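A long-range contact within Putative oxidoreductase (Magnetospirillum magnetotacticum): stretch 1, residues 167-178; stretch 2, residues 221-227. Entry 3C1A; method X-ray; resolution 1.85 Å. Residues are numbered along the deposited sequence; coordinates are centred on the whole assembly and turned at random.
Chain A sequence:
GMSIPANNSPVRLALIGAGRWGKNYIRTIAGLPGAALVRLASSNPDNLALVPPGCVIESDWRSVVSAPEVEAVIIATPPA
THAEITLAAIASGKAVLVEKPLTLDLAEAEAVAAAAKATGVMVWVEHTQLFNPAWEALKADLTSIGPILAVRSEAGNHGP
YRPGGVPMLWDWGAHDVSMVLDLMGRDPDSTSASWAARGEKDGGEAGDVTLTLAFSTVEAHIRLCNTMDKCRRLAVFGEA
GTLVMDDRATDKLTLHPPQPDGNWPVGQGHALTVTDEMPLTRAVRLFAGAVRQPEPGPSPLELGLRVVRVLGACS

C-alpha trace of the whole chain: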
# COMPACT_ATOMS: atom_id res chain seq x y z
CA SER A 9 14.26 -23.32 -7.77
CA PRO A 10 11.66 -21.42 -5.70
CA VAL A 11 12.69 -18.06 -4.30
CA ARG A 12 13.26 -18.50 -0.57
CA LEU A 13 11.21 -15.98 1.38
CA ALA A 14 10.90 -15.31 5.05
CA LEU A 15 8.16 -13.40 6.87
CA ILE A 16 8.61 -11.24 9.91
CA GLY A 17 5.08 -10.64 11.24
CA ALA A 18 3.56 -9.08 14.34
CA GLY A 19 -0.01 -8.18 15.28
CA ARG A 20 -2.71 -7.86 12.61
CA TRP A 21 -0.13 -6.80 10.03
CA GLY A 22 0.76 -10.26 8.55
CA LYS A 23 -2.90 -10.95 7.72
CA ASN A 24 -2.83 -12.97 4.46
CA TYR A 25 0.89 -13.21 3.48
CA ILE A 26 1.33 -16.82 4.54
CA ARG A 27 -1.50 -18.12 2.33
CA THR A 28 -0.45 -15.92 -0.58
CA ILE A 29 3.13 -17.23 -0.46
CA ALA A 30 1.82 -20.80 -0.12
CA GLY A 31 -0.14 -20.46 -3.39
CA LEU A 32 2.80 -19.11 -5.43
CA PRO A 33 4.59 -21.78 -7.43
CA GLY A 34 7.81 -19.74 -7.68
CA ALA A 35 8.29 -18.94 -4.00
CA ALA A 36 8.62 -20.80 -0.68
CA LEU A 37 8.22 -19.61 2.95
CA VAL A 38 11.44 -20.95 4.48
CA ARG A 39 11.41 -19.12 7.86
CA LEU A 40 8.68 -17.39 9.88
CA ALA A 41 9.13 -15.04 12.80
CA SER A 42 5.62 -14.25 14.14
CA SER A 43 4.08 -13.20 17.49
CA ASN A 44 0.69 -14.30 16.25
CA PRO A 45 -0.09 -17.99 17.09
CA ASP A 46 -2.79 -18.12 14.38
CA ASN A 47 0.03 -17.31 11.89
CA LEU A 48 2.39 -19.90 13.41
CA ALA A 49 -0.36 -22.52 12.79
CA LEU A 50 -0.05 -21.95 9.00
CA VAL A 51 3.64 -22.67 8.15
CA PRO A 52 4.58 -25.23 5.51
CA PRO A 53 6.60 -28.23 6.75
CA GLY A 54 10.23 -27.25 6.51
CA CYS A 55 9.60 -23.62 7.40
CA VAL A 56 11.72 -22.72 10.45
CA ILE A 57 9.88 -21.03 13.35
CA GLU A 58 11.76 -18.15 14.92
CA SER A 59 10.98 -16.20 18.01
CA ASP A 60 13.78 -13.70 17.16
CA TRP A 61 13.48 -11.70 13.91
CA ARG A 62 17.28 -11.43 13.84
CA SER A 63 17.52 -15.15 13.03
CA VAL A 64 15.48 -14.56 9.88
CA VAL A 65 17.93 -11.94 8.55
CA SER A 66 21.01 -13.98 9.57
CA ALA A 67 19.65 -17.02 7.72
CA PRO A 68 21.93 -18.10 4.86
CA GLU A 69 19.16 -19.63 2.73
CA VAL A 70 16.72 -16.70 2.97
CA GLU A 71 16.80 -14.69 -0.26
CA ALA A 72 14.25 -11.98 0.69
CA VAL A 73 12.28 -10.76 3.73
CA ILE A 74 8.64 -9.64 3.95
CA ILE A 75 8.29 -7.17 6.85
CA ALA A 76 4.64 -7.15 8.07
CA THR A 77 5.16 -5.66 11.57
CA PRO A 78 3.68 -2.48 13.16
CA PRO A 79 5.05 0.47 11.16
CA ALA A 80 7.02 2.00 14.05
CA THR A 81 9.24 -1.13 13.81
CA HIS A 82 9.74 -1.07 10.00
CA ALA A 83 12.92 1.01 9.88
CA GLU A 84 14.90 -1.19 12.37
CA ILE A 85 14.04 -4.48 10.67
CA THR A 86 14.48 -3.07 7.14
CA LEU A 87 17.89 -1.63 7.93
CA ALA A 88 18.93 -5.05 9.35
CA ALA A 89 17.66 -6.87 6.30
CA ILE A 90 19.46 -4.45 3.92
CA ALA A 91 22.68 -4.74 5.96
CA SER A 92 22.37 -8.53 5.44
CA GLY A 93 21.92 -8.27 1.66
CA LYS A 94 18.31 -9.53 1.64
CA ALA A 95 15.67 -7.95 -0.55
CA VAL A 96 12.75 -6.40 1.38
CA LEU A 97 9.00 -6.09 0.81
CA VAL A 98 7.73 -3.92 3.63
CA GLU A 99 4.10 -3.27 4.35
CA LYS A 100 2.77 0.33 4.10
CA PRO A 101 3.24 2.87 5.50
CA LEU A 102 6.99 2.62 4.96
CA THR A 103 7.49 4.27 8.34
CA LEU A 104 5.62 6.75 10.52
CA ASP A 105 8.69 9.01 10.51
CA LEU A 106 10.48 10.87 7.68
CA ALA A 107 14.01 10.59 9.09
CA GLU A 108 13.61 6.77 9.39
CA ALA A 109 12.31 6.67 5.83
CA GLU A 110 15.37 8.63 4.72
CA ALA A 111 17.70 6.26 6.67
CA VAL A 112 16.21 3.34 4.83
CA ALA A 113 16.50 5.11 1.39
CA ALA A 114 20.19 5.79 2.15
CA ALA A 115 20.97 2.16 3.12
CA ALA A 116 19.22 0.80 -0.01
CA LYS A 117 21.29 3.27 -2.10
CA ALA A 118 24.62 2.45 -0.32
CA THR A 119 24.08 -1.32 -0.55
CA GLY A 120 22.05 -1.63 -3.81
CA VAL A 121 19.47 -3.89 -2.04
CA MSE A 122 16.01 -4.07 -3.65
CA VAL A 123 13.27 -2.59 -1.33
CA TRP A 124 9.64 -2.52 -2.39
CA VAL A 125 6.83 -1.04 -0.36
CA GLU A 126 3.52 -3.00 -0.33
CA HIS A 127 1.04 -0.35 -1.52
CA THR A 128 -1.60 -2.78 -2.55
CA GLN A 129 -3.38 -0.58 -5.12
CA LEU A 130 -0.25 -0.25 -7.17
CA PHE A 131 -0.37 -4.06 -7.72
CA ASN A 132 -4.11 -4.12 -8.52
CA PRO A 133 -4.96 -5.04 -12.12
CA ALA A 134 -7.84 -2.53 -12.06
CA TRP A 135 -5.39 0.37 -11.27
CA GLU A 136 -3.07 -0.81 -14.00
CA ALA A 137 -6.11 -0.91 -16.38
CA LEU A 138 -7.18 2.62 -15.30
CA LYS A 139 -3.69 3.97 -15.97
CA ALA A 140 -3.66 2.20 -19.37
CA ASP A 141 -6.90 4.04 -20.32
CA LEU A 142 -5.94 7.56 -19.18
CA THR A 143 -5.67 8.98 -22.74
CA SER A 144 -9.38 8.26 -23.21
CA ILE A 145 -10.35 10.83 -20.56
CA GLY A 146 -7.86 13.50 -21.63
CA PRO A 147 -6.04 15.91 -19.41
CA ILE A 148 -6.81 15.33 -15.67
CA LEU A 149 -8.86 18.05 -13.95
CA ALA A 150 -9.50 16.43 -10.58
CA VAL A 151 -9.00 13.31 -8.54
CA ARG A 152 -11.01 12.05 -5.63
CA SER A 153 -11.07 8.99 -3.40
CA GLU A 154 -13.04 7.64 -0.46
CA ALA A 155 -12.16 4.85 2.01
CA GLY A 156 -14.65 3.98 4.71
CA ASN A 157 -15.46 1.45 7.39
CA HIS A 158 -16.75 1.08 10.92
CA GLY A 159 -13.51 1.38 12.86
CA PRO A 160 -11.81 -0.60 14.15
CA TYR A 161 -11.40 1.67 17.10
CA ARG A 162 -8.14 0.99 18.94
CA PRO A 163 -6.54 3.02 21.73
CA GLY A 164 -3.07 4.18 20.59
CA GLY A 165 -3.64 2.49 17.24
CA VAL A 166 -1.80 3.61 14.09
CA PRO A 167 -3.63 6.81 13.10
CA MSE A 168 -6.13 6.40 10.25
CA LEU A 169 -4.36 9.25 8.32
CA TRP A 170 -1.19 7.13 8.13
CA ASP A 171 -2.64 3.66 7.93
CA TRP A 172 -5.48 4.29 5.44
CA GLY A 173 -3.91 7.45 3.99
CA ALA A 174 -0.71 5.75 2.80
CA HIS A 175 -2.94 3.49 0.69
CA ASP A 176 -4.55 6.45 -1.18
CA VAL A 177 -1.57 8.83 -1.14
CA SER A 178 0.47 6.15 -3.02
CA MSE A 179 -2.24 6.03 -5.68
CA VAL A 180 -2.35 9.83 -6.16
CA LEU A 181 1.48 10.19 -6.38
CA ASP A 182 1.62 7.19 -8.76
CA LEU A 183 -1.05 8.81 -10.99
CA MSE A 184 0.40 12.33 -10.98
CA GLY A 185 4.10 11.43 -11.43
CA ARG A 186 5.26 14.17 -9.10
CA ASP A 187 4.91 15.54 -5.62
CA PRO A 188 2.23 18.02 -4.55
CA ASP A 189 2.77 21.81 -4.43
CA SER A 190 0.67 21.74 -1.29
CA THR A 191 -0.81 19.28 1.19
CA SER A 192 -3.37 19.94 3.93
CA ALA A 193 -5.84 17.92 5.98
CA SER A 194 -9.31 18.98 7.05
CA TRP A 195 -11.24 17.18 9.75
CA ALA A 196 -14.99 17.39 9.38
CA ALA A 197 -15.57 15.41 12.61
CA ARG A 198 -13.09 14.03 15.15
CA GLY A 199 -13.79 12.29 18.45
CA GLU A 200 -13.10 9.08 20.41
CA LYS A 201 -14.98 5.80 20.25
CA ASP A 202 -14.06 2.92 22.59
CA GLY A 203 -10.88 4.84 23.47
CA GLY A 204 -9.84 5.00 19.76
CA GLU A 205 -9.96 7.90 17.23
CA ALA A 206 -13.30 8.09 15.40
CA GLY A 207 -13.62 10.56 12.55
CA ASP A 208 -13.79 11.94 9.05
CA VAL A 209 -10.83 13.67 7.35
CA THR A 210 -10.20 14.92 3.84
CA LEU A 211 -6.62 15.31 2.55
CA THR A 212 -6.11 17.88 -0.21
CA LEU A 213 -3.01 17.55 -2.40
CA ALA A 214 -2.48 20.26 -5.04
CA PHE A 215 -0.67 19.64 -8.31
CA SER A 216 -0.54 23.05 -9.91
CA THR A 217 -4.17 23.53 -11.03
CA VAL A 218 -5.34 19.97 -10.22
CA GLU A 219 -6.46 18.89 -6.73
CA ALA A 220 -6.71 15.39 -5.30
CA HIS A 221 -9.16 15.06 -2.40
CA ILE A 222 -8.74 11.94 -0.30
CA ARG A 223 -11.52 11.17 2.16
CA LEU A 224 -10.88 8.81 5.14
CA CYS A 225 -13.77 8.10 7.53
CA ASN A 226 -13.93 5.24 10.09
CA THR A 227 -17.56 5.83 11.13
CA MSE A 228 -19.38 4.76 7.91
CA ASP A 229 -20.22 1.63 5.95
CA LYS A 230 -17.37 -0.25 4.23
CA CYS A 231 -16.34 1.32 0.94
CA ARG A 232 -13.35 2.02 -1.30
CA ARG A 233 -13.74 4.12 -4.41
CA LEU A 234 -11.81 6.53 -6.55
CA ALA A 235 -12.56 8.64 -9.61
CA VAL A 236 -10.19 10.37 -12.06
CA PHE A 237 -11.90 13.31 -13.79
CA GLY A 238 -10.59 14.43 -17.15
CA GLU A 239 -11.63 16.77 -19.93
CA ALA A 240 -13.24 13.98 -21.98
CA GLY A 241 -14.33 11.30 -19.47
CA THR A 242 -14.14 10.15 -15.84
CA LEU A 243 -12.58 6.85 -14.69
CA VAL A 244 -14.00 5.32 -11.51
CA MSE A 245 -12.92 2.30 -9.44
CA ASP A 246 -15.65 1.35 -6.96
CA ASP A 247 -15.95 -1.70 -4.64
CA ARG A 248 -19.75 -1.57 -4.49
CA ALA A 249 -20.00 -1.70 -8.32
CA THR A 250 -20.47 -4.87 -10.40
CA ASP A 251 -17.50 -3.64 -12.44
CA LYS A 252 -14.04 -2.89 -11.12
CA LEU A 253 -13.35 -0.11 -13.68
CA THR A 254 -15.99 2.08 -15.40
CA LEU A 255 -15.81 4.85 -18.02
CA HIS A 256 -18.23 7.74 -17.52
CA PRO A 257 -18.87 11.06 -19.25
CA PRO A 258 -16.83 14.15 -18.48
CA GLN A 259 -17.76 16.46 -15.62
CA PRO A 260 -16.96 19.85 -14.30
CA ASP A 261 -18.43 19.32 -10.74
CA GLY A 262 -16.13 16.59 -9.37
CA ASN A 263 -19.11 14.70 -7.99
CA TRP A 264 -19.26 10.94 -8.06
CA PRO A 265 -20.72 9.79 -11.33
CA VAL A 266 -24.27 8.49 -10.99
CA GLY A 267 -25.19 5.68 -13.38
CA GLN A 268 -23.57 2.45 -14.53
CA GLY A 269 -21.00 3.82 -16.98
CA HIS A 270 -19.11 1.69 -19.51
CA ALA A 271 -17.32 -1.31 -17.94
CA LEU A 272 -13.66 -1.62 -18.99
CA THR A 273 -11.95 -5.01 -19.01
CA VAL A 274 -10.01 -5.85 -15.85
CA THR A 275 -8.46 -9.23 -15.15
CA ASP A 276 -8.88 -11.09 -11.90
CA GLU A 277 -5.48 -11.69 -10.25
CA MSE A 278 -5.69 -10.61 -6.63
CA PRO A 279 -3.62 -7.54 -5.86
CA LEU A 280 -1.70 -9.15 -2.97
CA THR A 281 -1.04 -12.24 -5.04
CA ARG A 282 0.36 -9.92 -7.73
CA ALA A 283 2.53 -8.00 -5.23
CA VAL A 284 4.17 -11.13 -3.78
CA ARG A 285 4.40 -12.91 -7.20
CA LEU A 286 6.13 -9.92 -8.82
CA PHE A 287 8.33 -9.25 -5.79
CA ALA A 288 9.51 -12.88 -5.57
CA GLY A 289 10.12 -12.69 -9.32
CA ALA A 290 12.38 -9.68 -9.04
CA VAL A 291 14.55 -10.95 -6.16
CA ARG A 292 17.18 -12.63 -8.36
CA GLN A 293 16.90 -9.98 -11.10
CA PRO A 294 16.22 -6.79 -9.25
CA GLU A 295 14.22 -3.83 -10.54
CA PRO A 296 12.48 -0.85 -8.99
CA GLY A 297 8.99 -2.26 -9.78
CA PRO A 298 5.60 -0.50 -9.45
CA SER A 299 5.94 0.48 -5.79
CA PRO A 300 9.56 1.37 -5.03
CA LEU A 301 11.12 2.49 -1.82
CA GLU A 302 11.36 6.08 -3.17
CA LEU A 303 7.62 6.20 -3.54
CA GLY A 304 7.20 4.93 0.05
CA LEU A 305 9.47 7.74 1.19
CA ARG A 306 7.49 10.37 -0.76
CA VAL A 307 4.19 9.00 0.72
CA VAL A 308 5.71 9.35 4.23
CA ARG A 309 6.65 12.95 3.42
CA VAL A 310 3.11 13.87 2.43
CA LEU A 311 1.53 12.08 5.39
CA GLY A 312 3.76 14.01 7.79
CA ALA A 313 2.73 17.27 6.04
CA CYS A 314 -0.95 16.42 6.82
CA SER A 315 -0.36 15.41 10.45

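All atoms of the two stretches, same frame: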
# COMPACT_ATOMS: atom_id res chain seq x y z
N PRO A 167 -2.61 5.87 13.54
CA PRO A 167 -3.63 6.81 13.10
C PRO A 167 -4.11 6.53 11.71
O PRO A 167 -3.28 6.26 10.82
CB PRO A 167 -2.90 8.17 13.12
CG PRO A 167 -1.83 7.97 14.06
CD PRO A 167 -1.37 6.59 13.88
N MSE A 168 -5.44 6.57 11.54
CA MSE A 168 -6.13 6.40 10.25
C MSE A 168 -5.43 7.17 9.12
O MSE A 168 -5.26 6.65 8.04
CB MSE A 168 -7.59 6.87 10.39
CG MSE A 168 -8.34 6.91 9.12
SE MSE A 168 -10.18 7.34 9.37
CE MSE A 168 -9.91 9.24 9.96
N LEU A 169 -5.00 8.41 9.37
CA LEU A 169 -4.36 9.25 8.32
C LEU A 169 -3.18 8.47 7.71
O LEU A 169 -3.02 8.39 6.50
CB LEU A 169 -3.87 10.59 8.91
CG LEU A 169 -3.40 11.72 7.97
CD1 LEU A 169 -4.02 13.09 8.38
CD2 LEU A 169 -1.88 11.80 7.88
N TRP A 170 -2.39 7.84 8.57
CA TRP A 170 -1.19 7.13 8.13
C TRP A 170 -1.55 5.81 7.53
O TRP A 170 -1.14 5.50 6.42
CB TRP A 170 -0.22 6.92 9.28
CG TRP A 170 0.50 8.19 9.58
CD1 TRP A 170 0.04 9.24 10.31
CD2 TRP A 170 1.78 8.57 9.09
NE1 TRP A 170 0.97 10.25 10.33
CE2 TRP A 170 2.05 9.87 9.58
CE3 TRP A 170 2.72 7.95 8.28
CZ2 TRP A 170 3.24 10.53 9.31
CZ3 TRP A 170 3.90 8.61 8.00
CH2 TRP A 170 4.15 9.89 8.52
N ASP A 171 -2.30 5.03 8.29
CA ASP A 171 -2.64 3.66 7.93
C ASP A 171 -3.48 3.62 6.64
O ASP A 171 -3.05 3.05 5.65
CB ASP A 171 -3.33 3.01 9.12
CG ASP A 171 -3.68 1.55 8.92
OD1 ASP A 171 -3.20 0.88 7.97
OD2 ASP A 171 -4.46 1.06 9.76
N TRP A 172 -4.66 4.24 6.65
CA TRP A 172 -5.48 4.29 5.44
C TRP A 172 -4.93 5.28 4.44
O TRP A 172 -4.97 5.05 3.27
CB TRP A 172 -6.93 4.68 5.75
CG TRP A 172 -7.65 3.78 6.71
CD1 TRP A 172 -7.12 2.84 7.57
CD2 TRP A 172 -9.07 3.76 6.95
NE1 TRP A 172 -8.12 2.24 8.30
CE2 TRP A 172 -9.32 2.79 7.95
CE3 TRP A 172 -10.15 4.46 6.41
CZ2 TRP A 172 -10.61 2.51 8.40
CZ3 TRP A 172 -11.41 4.18 6.87
CH2 TRP A 172 -11.63 3.24 7.87
N GLY A 173 -4.40 6.41 4.91
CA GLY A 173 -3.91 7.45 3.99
C GLY A 173 -2.76 7.03 3.09
O GLY A 173 -2.73 7.41 1.92
N ALA A 174 -1.83 6.23 3.60
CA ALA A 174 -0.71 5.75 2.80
C ALA A 174 -1.26 4.96 1.59
O ALA A 174 -0.72 5.00 0.49
CB ALA A 174 0.29 4.89 3.67
N HIS A 175 -2.37 4.30 1.79
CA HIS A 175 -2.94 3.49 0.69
C HIS A 175 -3.38 4.42 -0.50
O HIS A 175 -3.06 4.17 -1.67
CB HIS A 175 -4.08 2.68 1.24
CG HIS A 175 -4.72 1.79 0.24
ND1 HIS A 175 -4.05 0.76 -0.37
CD2 HIS A 175 -5.98 1.80 -0.28
CE1 HIS A 175 -4.88 0.15 -1.22
NE2 HIS A 175 -6.05 0.77 -1.19
N ASP A 176 -4.04 5.52 -0.16
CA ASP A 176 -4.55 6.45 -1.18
C ASP A 176 -3.50 7.50 -1.60
O ASP A 176 -3.52 7.94 -2.73
CB ASP A 176 -5.88 7.08 -0.72
CG ASP A 176 -6.94 6.02 -0.44
OD1 ASP A 176 -6.98 5.00 -1.16
OD2 ASP A 176 -7.72 6.16 0.52
N VAL A 177 -2.61 7.92 -0.72
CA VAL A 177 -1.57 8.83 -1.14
C VAL A 177 -0.64 8.20 -2.21
O VAL A 177 -0.32 8.85 -3.24
CB VAL A 177 -0.78 9.42 0.06
CG1 VAL A 177 0.38 10.19 -0.45
CG2 VAL A 177 -1.72 10.22 0.92
N SER A 178 -0.33 6.90 -2.04
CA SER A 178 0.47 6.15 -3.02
C SER A 178 -0.16 6.18 -4.41
O SER A 178 0.53 6.31 -5.43
CB SER A 178 0.69 4.69 -2.57
OG SER A 178 -0.52 3.99 -2.38
N HIS A 221 -8.49 15.07 -3.72
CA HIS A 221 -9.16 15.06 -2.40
C HIS A 221 -9.34 13.61 -1.96
O HIS A 221 -10.01 12.78 -2.62
CB HIS A 221 -10.52 15.75 -2.41
CG HIS A 221 -10.48 17.19 -2.85
ND1 HIS A 221 -11.13 17.63 -3.98
CD2 HIS A 221 -9.87 18.28 -2.32
CE1 HIS A 221 -10.92 18.93 -4.13
NE2 HIS A 221 -10.16 19.35 -3.14
N ILE A 222 -8.74 13.29 -0.83
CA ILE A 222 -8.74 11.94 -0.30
C ILE A 222 -9.53 11.90 0.98
O ILE A 222 -9.08 12.44 1.98
CB ILE A 222 -7.30 11.50 0.01
CG1 ILE A 222 -6.47 11.42 -1.29
CG2 ILE A 222 -7.24 10.23 0.89
CD1 ILE A 222 -4.92 11.24 -1.01
N ARG A 223 -10.69 11.27 0.96
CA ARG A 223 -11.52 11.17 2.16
C ARG A 223 -11.33 9.82 2.89
O ARG A 223 -11.42 8.76 2.27
CB ARG A 223 -12.99 11.41 1.83
CG ARG A 223 -13.86 11.66 3.08
CD ARG A 223 -15.31 11.35 2.85
NE ARG A 223 -16.08 11.48 4.09
CZ ARG A 223 -17.29 10.95 4.28
NH1 ARG A 223 -17.92 10.27 3.32
NH2 ARG A 223 -17.89 11.13 5.45
N LEU A 224 -11.04 9.92 4.19
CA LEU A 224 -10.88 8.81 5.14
C LEU A 224 -11.85 9.03 6.31
O LEU A 224 -11.74 10.05 7.03
CB LEU A 224 -9.45 8.75 5.70
CG LEU A 224 -8.27 9.02 4.75
CD1 LEU A 224 -6.93 9.21 5.50
CD2 LEU A 224 -8.19 7.91 3.68
N CYS A 225 -12.75 8.09 6.49
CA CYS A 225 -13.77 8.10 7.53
C CYS A 225 -14.05 6.69 8.11
O CYS A 225 -14.43 5.77 7.38
CB CYS A 225 -15.02 8.70 7.00
SG CYS A 225 -16.35 8.69 8.23
N ASN A 226 -13.80 6.54 9.41
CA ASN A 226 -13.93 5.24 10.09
C ASN A 226 -15.24 5.09 10.88
O ASN A 226 -15.35 4.24 11.79
CB ASN A 226 -12.71 4.90 10.96
CG ASN A 226 -12.52 5.86 12.15
OD1 ASN A 226 -13.21 6.86 12.27
ND2 ASN A 226 -11.57 5.53 13.03
N THR A 227 -16.25 5.89 10.50
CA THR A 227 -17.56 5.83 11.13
C THR A 227 -18.68 5.59 10.11
O THR A 227 -19.81 5.95 10.36
CB THR A 227 -17.82 7.10 11.95
OG1 THR A 227 -17.76 8.27 11.12
CG2 THR A 227 -16.78 7.26 13.04
O HOH W 1 -9.84 7.62 0.36

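Leu 224 forms the apolar centre of this contact between a helix (168-178) and a strand (221-225). The two run roughly antiparallel, at 146°, with their axes 9.1 Å apart at closest approach. Leu 224 points toward the helix and has the largest area covered. Its CD1 lies 3.8 Å from Leu 169 CA and 3.8 Å from Gly 173 CA. The leucine methyl packs against the helix backbone here. A CB on Gly 173 would clash with Leu 169 O. Leu 224 CD2 sits 4.0 Å from Trp 172 CB.

Alternation along the strand brings Ile 222 to the same side, while Arg 223 points away. Ile 222 CD1 meets Val 177 CG2 at 3.9 Å, and Ile 222 CG2 meets Asp 176 CB at 3.8 Å.

Toward the start of the helix, Met 168, a selenomethionine, reaches across to the strand with its long side chain (chi1 and chi2 both t). Its SE is 4.0 Å from Leu 224 CB and 3.7 Å from Asn 226 N. The Trp 172 ring presents its edge to Cys 225 O, with CZ3 at 3.5 Å.

No direct hydrogen bond joins the stretches. At the polar edge, one water bridges them, donating to Asp 176 OD2 (2.6 Å) and Arg 223 O (2.7 Å), both from the water O. Asp 176 OD1 is hydrogen-bonded elsewhere in the structure.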